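Local coordinates for putative secreted lipase (Streptomyces sp. W007, PDB 5H6B), which probably hydrolyses triacylglycerols to release fatty acids, as a secreted, thermostable class 2 lipase of the alpha/beta-hydrolase clan, at residues S14-S25 / P51-S62. Sequence-based numbering, arbitrary orientation.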
ATOM      1  N   SER A  14     -11.642   3.162 -20.562  1.00 62.78           N
ATOM      2  CA  SER A  14     -10.262   2.713 -20.320  1.00 64.87           C
ATOM      3  C   SER A  14      -9.639   3.357 -19.060  1.00 66.00           C
ATOM      4  O   SER A  14      -8.426   3.235 -18.820  1.00 70.79           O
ATOM      5  CB  SER A  14      -9.408   3.007 -21.552  1.00 61.98           C
ATOM      6  OG  SER A  14      -9.455   4.388 -21.848  1.00 63.24           O
ATOM      7  N   ARG A  15     -10.468   4.034 -18.265  1.00 63.67           N
ATOM      8  CA  ARG A  15     -10.053   4.616 -16.981  1.00 60.38           C
ATOM      9  C   ARG A  15     -11.242   4.711 -16.034  1.00 59.30           C
ATOM     10  O   ARG A  15     -12.379   4.871 -16.478  1.00 58.38           O
ATOM     11  CB  ARG A  15      -9.455   5.998 -17.185  1.00 58.51           C
ATOM     12  CG  ARG A  15     -10.387   6.983 -17.874  1.00 58.72           C
ATOM     13  CD  ARG A  15      -9.762   8.358 -17.942  1.00 56.59           C
ATOM     14  NE  ARG A  15      -8.607   8.391 -18.834  1.00 56.15           N
ATOM     15  CZ  ARG A  15      -7.807   9.445 -18.993  1.00 60.09           C
ATOM     16  NH1 ARG A  15      -8.020  10.568 -18.305  1.00 63.71           N
ATOM     17  NH2 ARG A  15      -6.782   9.385 -19.842  1.00 59.89           N
ATOM     18  N   GLY A  16     -10.972   4.608 -14.736  1.00 59.62           N
ATOM     19  CA  GLY A  16     -12.031   4.632 -13.732  1.00 56.42           C
ATOM     20  C   GLY A  16     -11.554   4.239 -12.352  1.00 53.31           C
ATOM     21  O   GLY A  16     -10.411   3.795 -12.182  1.00 51.92           O
ATOM     22  N   TRP A  17     -12.432   4.420 -11.365  1.00 46.76           N
ATOM     23  CA  TRP A  17     -12.149   4.032  -9.992  1.00 46.28           C
ATOM     24  C   TRP A  17     -13.300   3.156  -9.496  1.00 47.44           C
ATOM     25  O   TRP A  17     -14.412   3.632  -9.311  1.00 45.90           O
ATOM     26  CB  TRP A  17     -11.915   5.279  -9.112  1.00 46.33           C
ATOM     27  CG  TRP A  17     -11.596   4.990  -7.652  1.00 43.22           C
ATOM     28  CD1 TRP A  17     -11.222   3.790  -7.104  1.00 43.38           C
ATOM     29  CD2 TRP A  17     -11.625   5.925  -6.573  1.00 44.21           C
ATOM     30  NE1 TRP A  17     -11.031   3.923  -5.756  1.00 43.55           N
ATOM     31  CE2 TRP A  17     -11.263   5.226  -5.401  1.00 43.86           C
ATOM     32  CE3 TRP A  17     -11.922   7.294  -6.479  1.00 44.93           C
ATOM     33  CZ2 TRP A  17     -11.190   5.845  -4.148  1.00 43.05           C
ATOM     34  CZ3 TRP A  17     -11.843   7.915  -5.224  1.00 45.32           C
ATOM     35  CH2 TRP A  17     -11.476   7.183  -4.080  1.00 45.00           C
ATOM     36  N   ASN A  18     -13.011   1.870  -9.288  1.00 47.32           N
ATOM     37  CA  ASN A  18     -14.013   0.866  -8.975  1.00 50.24           C
ATOM     38  C   ASN A  18     -15.135   0.752 -10.021  1.00 50.92           C
ATOM     39  O   ASN A  18     -16.259   0.350  -9.708  1.00 49.99           O
ATOM     40  CB  ASN A  18     -14.553   1.073  -7.550  1.00 50.38           C
ATOM     41  CG  ASN A  18     -13.504   0.797  -6.503  1.00 49.85           C
ATOM     42  OD1 ASN A  18     -12.523   0.098  -6.763  1.00 51.47           O
ATOM     43  ND2 ASN A  18     -13.707   1.322  -5.315  1.00 46.61           N
ATOM     44  N   ASP A  19     -14.785   1.055 -11.266  1.00 51.63           N
ATOM     45  CA  ASP A  19     -15.646   0.828 -12.405  1.00 52.22           C
ATOM     46  C   ASP A  19     -15.224  -0.529 -12.987  1.00 52.46           C
ATOM     47  O   ASP A  19     -14.211  -0.629 -13.691  1.00 53.93           O
ATOM     48  CB  ASP A  19     -15.485   1.967 -13.415  1.00 53.87           C
ATOM     49  CG  ASP A  19     -16.299   1.763 -14.690  1.00 57.54           C
ATOM     50  OD1 ASP A  19     -16.821   0.644 -14.937  1.00 58.88           O
ATOM     51  OD2 ASP A  19     -16.395   2.738 -15.462  1.00 59.94           O
ATOM     52  N   TYR A  20     -16.021  -1.560 -12.700  1.00 52.16           N
ATOM     53  CA  TYR A  20     -15.764  -2.928 -13.180  1.00 54.57           C
ATOM     54  C   TYR A  20     -16.047  -3.195 -14.671  1.00 54.95           C
ATOM     55  O   TYR A  20     -15.853  -4.310 -15.129  1.00 57.69           O
ATOM     56  CB  TYR A  20     -16.493  -3.943 -12.286  1.00 53.76           C
ATOM     57  CG  TYR A  20     -15.858  -4.004 -10.910  1.00 56.36           C
ATOM     58  CD1 TYR A  20     -16.240  -3.116  -9.886  1.00 55.99           C
ATOM     59  CD2 TYR A  20     -14.835  -4.919 -10.642  1.00 57.91           C
ATOM     60  CE1 TYR A  20     -15.636  -3.162  -8.635  1.00 57.05           C
ATOM     61  CE2 TYR A  20     -14.221  -4.971  -9.394  1.00 59.74           C
ATOM     62  CZ  TYR A  20     -14.622  -4.098  -8.396  1.00 58.47           C
ATOM     63  OH  TYR A  20     -13.995  -4.166  -7.177  1.00 60.30           O
ATOM     64  N   SER A  21     -16.494  -2.187 -15.418  1.00 57.79           N
ATOM     65  CA  SER A  21     -16.526  -2.255 -16.878  1.00 59.67           C
ATOM     66  C   SER A  21     -15.227  -1.699 -17.500  1.00 59.79           C
ATOM     67  O   SER A  21     -15.072  -1.734 -18.721  1.00 61.58           O
ATOM     68  CB  SER A  21     -17.747  -1.505 -17.417  1.00 58.56           C
ATOM     69  OG  SER A  21     -17.525  -0.102 -17.414  1.00 63.41           O
ATOM     70  N   CYS A  22     -14.301  -1.209 -16.669  1.00 57.06           N
ATOM     71  CA  CYS A  22     -13.027  -0.666 -17.148  1.00 58.91           C
ATOM     72  C   CYS A  22     -12.170  -1.765 -17.784  1.00 56.97           C
ATOM     73  O   CYS A  22     -12.130  -2.908 -17.294  1.00 52.47           O
ATOM     74  CB  CYS A  22     -12.238   0.033 -16.020  1.00 60.29           C
ATOM     75  SG  CYS A  22     -11.041   1.272 -16.583  1.00 62.89           S
ATOM     76  N   LYS A  23     -11.528  -1.399 -18.896  1.00 54.69           N
ATOM     77  CA  LYS A  23     -10.663  -2.288 -19.674  1.00 57.11           C
ATOM     78  C   LYS A  23      -9.323  -1.570 -19.865  1.00 51.00           C
ATOM     79  O   LYS A  23      -9.270  -0.537 -20.548  1.00 50.68           O
ATOM     80  CB  LYS A  23     -11.296  -2.644 -21.036  1.00 59.87           C
ATOM     81  CG  LYS A  23     -11.891  -4.051 -21.105  1.00 63.34           C
ATOM     82  CD  LYS A  23     -13.238  -4.166 -20.400  1.00 62.77           C
ATOM     83  CE  LYS A  23     -13.525  -5.607 -20.005  1.00 63.54           C
ATOM     84  NZ  LYS A  23     -14.846  -5.744 -19.327  1.00 63.46           N
ATOM     85  N   PRO A  24      -8.249  -2.088 -19.231  1.00 49.02           N
ATOM     86  CA  PRO A  24      -6.929  -1.458 -19.307  1.00 50.46           C
ATOM     87  C   PRO A  24      -6.480  -1.230 -20.748  1.00 52.66           C
ATOM     88  O   PRO A  24      -6.551  -2.152 -21.558  1.00 55.50           O
ATOM     89  CB  PRO A  24      -6.009  -2.479 -18.626  1.00 51.60           C
ATOM     90  CG  PRO A  24      -6.881  -3.238 -17.711  1.00 51.85           C
ATOM     91  CD  PRO A  24      -8.250  -3.251 -18.319  1.00 50.73           C
ATOM     92  N   SER A  25      -6.022  -0.019 -21.051  1.00 53.08           N
ATOM     93  CA  SER A  25      -5.556   0.316 -22.385  1.00 51.70           C
ATOM     94  C   SER A  25      -4.200  -0.332 -22.672  1.00 55.94           C
ATOM     95  O   SER A  25      -3.632  -1.040 -21.830  1.00 49.09           O
ATOM     96  CB  SER A  25      -5.452   1.817 -22.524  1.00 49.47           C
ATOM     97  OG  SER A  25      -4.365   2.269 -21.763  1.00 53.44           O
ATOM     98  N   PRO A  51      -8.021   9.443  -8.204  1.00 39.08           N
ATOM     99  CA  PRO A  51      -8.198  10.391  -9.337  1.00 40.97           C
ATOM    100  C   PRO A  51      -6.907  10.756 -10.077  1.00 42.83           C
ATOM    101  O   PRO A  51      -6.925  10.936 -11.281  1.00 45.93           O
ATOM    102  CB  PRO A  51      -8.753  11.662  -8.673  1.00 42.37           C
ATOM    103  CG  PRO A  51      -9.350  11.205  -7.397  1.00 43.35           C
ATOM    104  CD  PRO A  51      -8.569   9.984  -6.950  1.00 41.41           C
ATOM    105  N   TYR A  52      -5.806  10.885  -9.347  1.00 42.21           N
ATOM    106  CA  TYR A  52      -4.506  11.190  -9.941  1.00 41.60           C
ATOM    107  C   TYR A  52      -4.083  10.115 -10.945  1.00 42.15           C
ATOM    108  O   TYR A  52      -3.553  10.432 -12.005  1.00 40.93           O
ATOM    109  CB  TYR A  52      -3.491  11.323  -8.814  1.00 44.94           C
ATOM    110  CG  TYR A  52      -2.077  11.682  -9.178  1.00 44.90           C
ATOM    111  CD1 TYR A  52      -1.174  10.695  -9.606  1.00 42.55           C
ATOM    112  CD2 TYR A  52      -1.608  12.996  -9.022  1.00 44.64           C
ATOM    113  CE1 TYR A  52       0.137  11.014  -9.906  1.00 44.77           C
ATOM    114  CE2 TYR A  52      -0.293  13.320  -9.315  1.00 45.51           C
ATOM    115  CZ  TYR A  52       0.575  12.323  -9.753  1.00 44.87           C
ATOM    116  OH  TYR A  52       1.868  12.633 -10.053  1.00 43.63           O
ATOM    117  N   LEU A  53      -4.328   8.853 -10.611  1.00 42.52           N
ATOM    118  CA  LEU A  53      -4.047   7.752 -11.523  1.00 42.54           C
ATOM    119  C   LEU A  53      -5.090   7.630 -12.625  1.00 44.91           C
ATOM    120  O   LEU A  53      -4.742   7.314 -13.759  1.00 44.11           O
ATOM    121  CB  LEU A  53      -3.922   6.429 -10.772  1.00 41.22           C
ATOM    122  CG  LEU A  53      -2.724   6.363  -9.826  1.00 41.69           C
ATOM    123  CD1 LEU A  53      -2.708   5.010  -9.127  1.00 40.71           C
ATOM    124  CD2 LEU A  53      -1.419   6.618 -10.562  1.00 41.33           C
ATOM    125  N   VAL A  54      -6.355   7.888 -12.306  1.00 47.38           N
ATOM    126  CA  VAL A  54      -7.410   7.891 -13.321  1.00 49.53           C
ATOM    127  C   VAL A  54      -7.104   8.915 -14.419  1.00 52.68           C
ATOM    128  O   VAL A  54      -7.308   8.631 -15.597  1.00 53.22           O
ATOM    129  CB  VAL A  54      -8.805   8.127 -12.697  1.00 49.34           C
ATOM    130  CG1 VAL A  54      -9.864   8.420 -13.761  1.00 50.65           C
ATOM    131  CG2 VAL A  54      -9.220   6.906 -11.890  1.00 48.90           C
ATOM    132  N   ASN A  55      -6.572  10.075 -14.035  1.00 56.47           N
ATOM    133  CA  ASN A  55      -6.206  11.130 -14.995  1.00 58.26           C
ATOM    134  C   ASN A  55      -4.979  10.815 -15.842  1.00 57.62           C
ATOM    135  O   ASN A  55      -4.735  11.506 -16.819  1.00 60.17           O
ATOM    136  CB  ASN A  55      -5.952  12.466 -14.281  1.00 61.46           C
ATOM    137  CG  ASN A  55      -7.178  12.994 -13.556  1.00 63.87           C
ATOM    138  OD1 ASN A  55      -8.316  12.608 -13.845  1.00 67.16           O
ATOM    139  ND2 ASN A  55      -6.948  13.875 -12.594  1.00 63.14           N
ATOM    140  N   ARG A  56      -4.191   9.822 -15.434  1.00 54.44           N
ATOM    141  CA  ARG A  56      -3.095   9.288 -16.232  1.00 52.35           C
ATOM    142  C   ARG A  56      -3.474   7.993 -16.979  1.00 52.04           C
ATOM    143  O   ARG A  56      -2.606   7.320 -17.533  1.00 51.55           O
ATOM    144  CB  ARG A  56      -1.873   9.101 -15.332  1.00 55.05           C
ATOM    145  CG  ARG A  56      -1.310  10.440 -14.876  1.00 55.41           C
ATOM    146  CD  ARG A  56      -0.456  10.352 -13.629  1.00 58.57           C
ATOM    147  NE  ARG A  56       0.221  11.630 -13.397  1.00 58.45           N
ATOM    148  CZ  ARG A  56      -0.340  12.733 -12.898  1.00 58.28           C
ATOM    149  NH1 ARG A  56      -1.626  12.764 -12.519  1.00 58.75           N
ATOM    150  NH2 ARG A  56       0.403  13.827 -12.767  1.00 57.47           N
ATOM    151  N   GLY A  57      -4.769   7.661 -16.997  1.00 53.38           N
ATOM    152  CA  GLY A  57      -5.324   6.613 -17.856  1.00 52.90           C
ATOM    153  C   GLY A  57      -5.361   5.195 -17.322  1.00 49.72           C
ATOM    154  O   GLY A  57      -5.474   4.262 -18.101  1.00 50.57           O
ATOM    155  N   TYR A  58      -5.276   5.025 -16.006  1.00 48.44           N
ATOM    156  CA  TYR A  58      -5.345   3.698 -15.389  1.00 45.30           C
ATOM    157  C   TYR A  58      -6.778   3.347 -15.008  1.00 45.69           C
ATOM    158  O   TYR A  58      -7.565   4.232 -14.630  1.00 46.60           O
ATOM    159  CB  TYR A  58      -4.473   3.636 -14.120  1.00 43.63           C
ATOM    160  CG  TYR A  58      -2.976   3.763 -14.363  1.00 40.70           C
ATOM    161  CD1 TYR A  58      -2.368   5.018 -14.452  1.00 39.24           C
ATOM    162  CD2 TYR A  58      -2.169   2.632 -14.490  1.00 38.72           C
ATOM    163  CE1 TYR A  58      -1.007   5.143 -14.667  1.00 37.79           C
ATOM    164  CE2 TYR A  58      -0.801   2.750 -14.719  1.00 37.74           C
ATOM    165  CZ  TYR A  58      -0.230   4.004 -14.796  1.00 38.28           C
ATOM    166  OH  TYR A  58       1.113   4.137 -15.009  1.00 40.38           O
ATOM    167  N   CYS A  59      -7.098   2.058 -15.112  1.00 45.97           N
ATOM    168  CA  CYS A  59      -8.234   1.439 -14.421  1.00 50.20           C
ATOM    169  C   CYS A  59      -7.806   1.153 -12.978  1.00 49.73           C
ATOM    170  O   CYS A  59      -6.909   0.325 -12.755  1.00 48.99           O
ATOM    171  CB  CYS A  59      -8.625   0.116 -15.099  1.00 54.54           C
ATOM    172  SG  CYS A  59      -9.228   0.292 -16.800  1.00 59.52           S
ATOM    173  N   VAL A  60      -8.426   1.838 -12.013  1.00 46.17           N
ATOM    174  CA  VAL A  60      -8.012   1.788 -10.597  1.00 43.10           C
ATOM    175  C   VAL A  60      -9.104   1.089  -9.774  1.00 41.34           C
ATOM    176  O   VAL A  60     -10.291   1.245 -10.039  1.00 42.77           O
ATOM    177  CB  VAL A  60      -7.728   3.212 -10.055  1.00 41.87           C
ATOM    178  CG1 VAL A  60      -7.264   3.176  -8.601  1.00 42.65           C
ATOM    179  CG2 VAL A  60      -6.704   3.916 -10.931  1.00 41.20           C
ATOM    180  N   PHE A  61      -8.691   0.284  -8.809  1.00 38.56           N
ATOM    181  CA  PHE A  61      -9.601  -0.423  -7.913  1.00 39.52           C
ATOM    182  C   PHE A  61      -9.052  -0.322  -6.502  1.00 39.61           C
ATOM    183  O   PHE A  61      -7.829  -0.271  -6.324  1.00 38.25           O
ATOM    184  CB  PHE A  61      -9.722  -1.892  -8.311  1.00 43.34           C
ATOM    185  CG  PHE A  61     -10.372  -2.094  -9.646  1.00 47.43           C
ATOM    186  CD1 PHE A  61      -9.626  -2.006 -10.820  1.00 48.21           C
ATOM    187  CD2 PHE A  61     -11.749  -2.344  -9.736  1.00 48.16           C
ATOM    188  CE1 PHE A  61     -10.231  -2.166 -12.053  1.00 49.16           C
ATOM    189  CE2 PHE A  61     -12.352  -2.505 -10.970  1.00 48.28           C
ATOM    190  CZ  PHE A  61     -11.593  -2.421 -12.128  1.00 49.16           C
ATOM    191  N   SER A  62      -9.940  -0.262  -5.510  1.00 39.16           N
ATOM    192  CA  SER A  62      -9.527  -0.165  -4.105  1.00 38.01           C
ATOM    193  C   SER A  62     -10.434  -1.007  -3.238  1.00 39.62           C
ATOM    194  O   SER A  62     -11.643  -0.952  -3.396  1.00 42.21           O
ATOM    195  CB  SER A  62      -9.579   1.286  -3.654  1.00 38.47           C
ATOM    196  OG  SER A  62     -10.911   1.777  -3.687  1.00 37.27           O
TER
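G16 and W17 pair in parallel with C59 and V60, which puts strand 16-17 at one edge of the parallel sheet of the alpha/beta-hydrolase fold. V60 N gives to G16 O at 2.8 Å, and N18 N gives to V60 O at 2.9 Å. The bond from G16 N to Y58 O is weak. Past the strand, the side chain of N18 carries the pairing on. Its OD1 accepts S62 N at 2.9 Å, in the carbonyl plane and on a lone pair. Its ND2 gives a longer bond to S62 OG, tilted from the amide plane. With CG beside its backbone N (chi1 -67°), N18 turns the amide back to S62. Replacing N18 with an alanine removes both amide bonds, and would probably leave S62 N without this acceptor and S62 OG with one donor fewer. S62 OG also accepts NE1 of W17 at 3.0 Å, near the indole plane, and bonds to the backbone O of S42. This hydroxyl is therefore held by three partners. On the W17 side, V54 CG2 packs against W17 CB and lies 3.3 Å from G16 O. On the C59 side, C22 SG closes a disulfide with C59 SG (2.1 Å, chi3 -77°). Beyond it, CE2 of F61 sits over one face of the Y20 ring, 3.5 Å from Y20 CE2; F90 of helix 80-98 touches both side chains. D19 OD1 accepts S21 N, making an Asx turn, and also S21 OG. Backbone bonds, a side-chain amide and a disulfide thus fasten the N-terminal segment to strand 59-63.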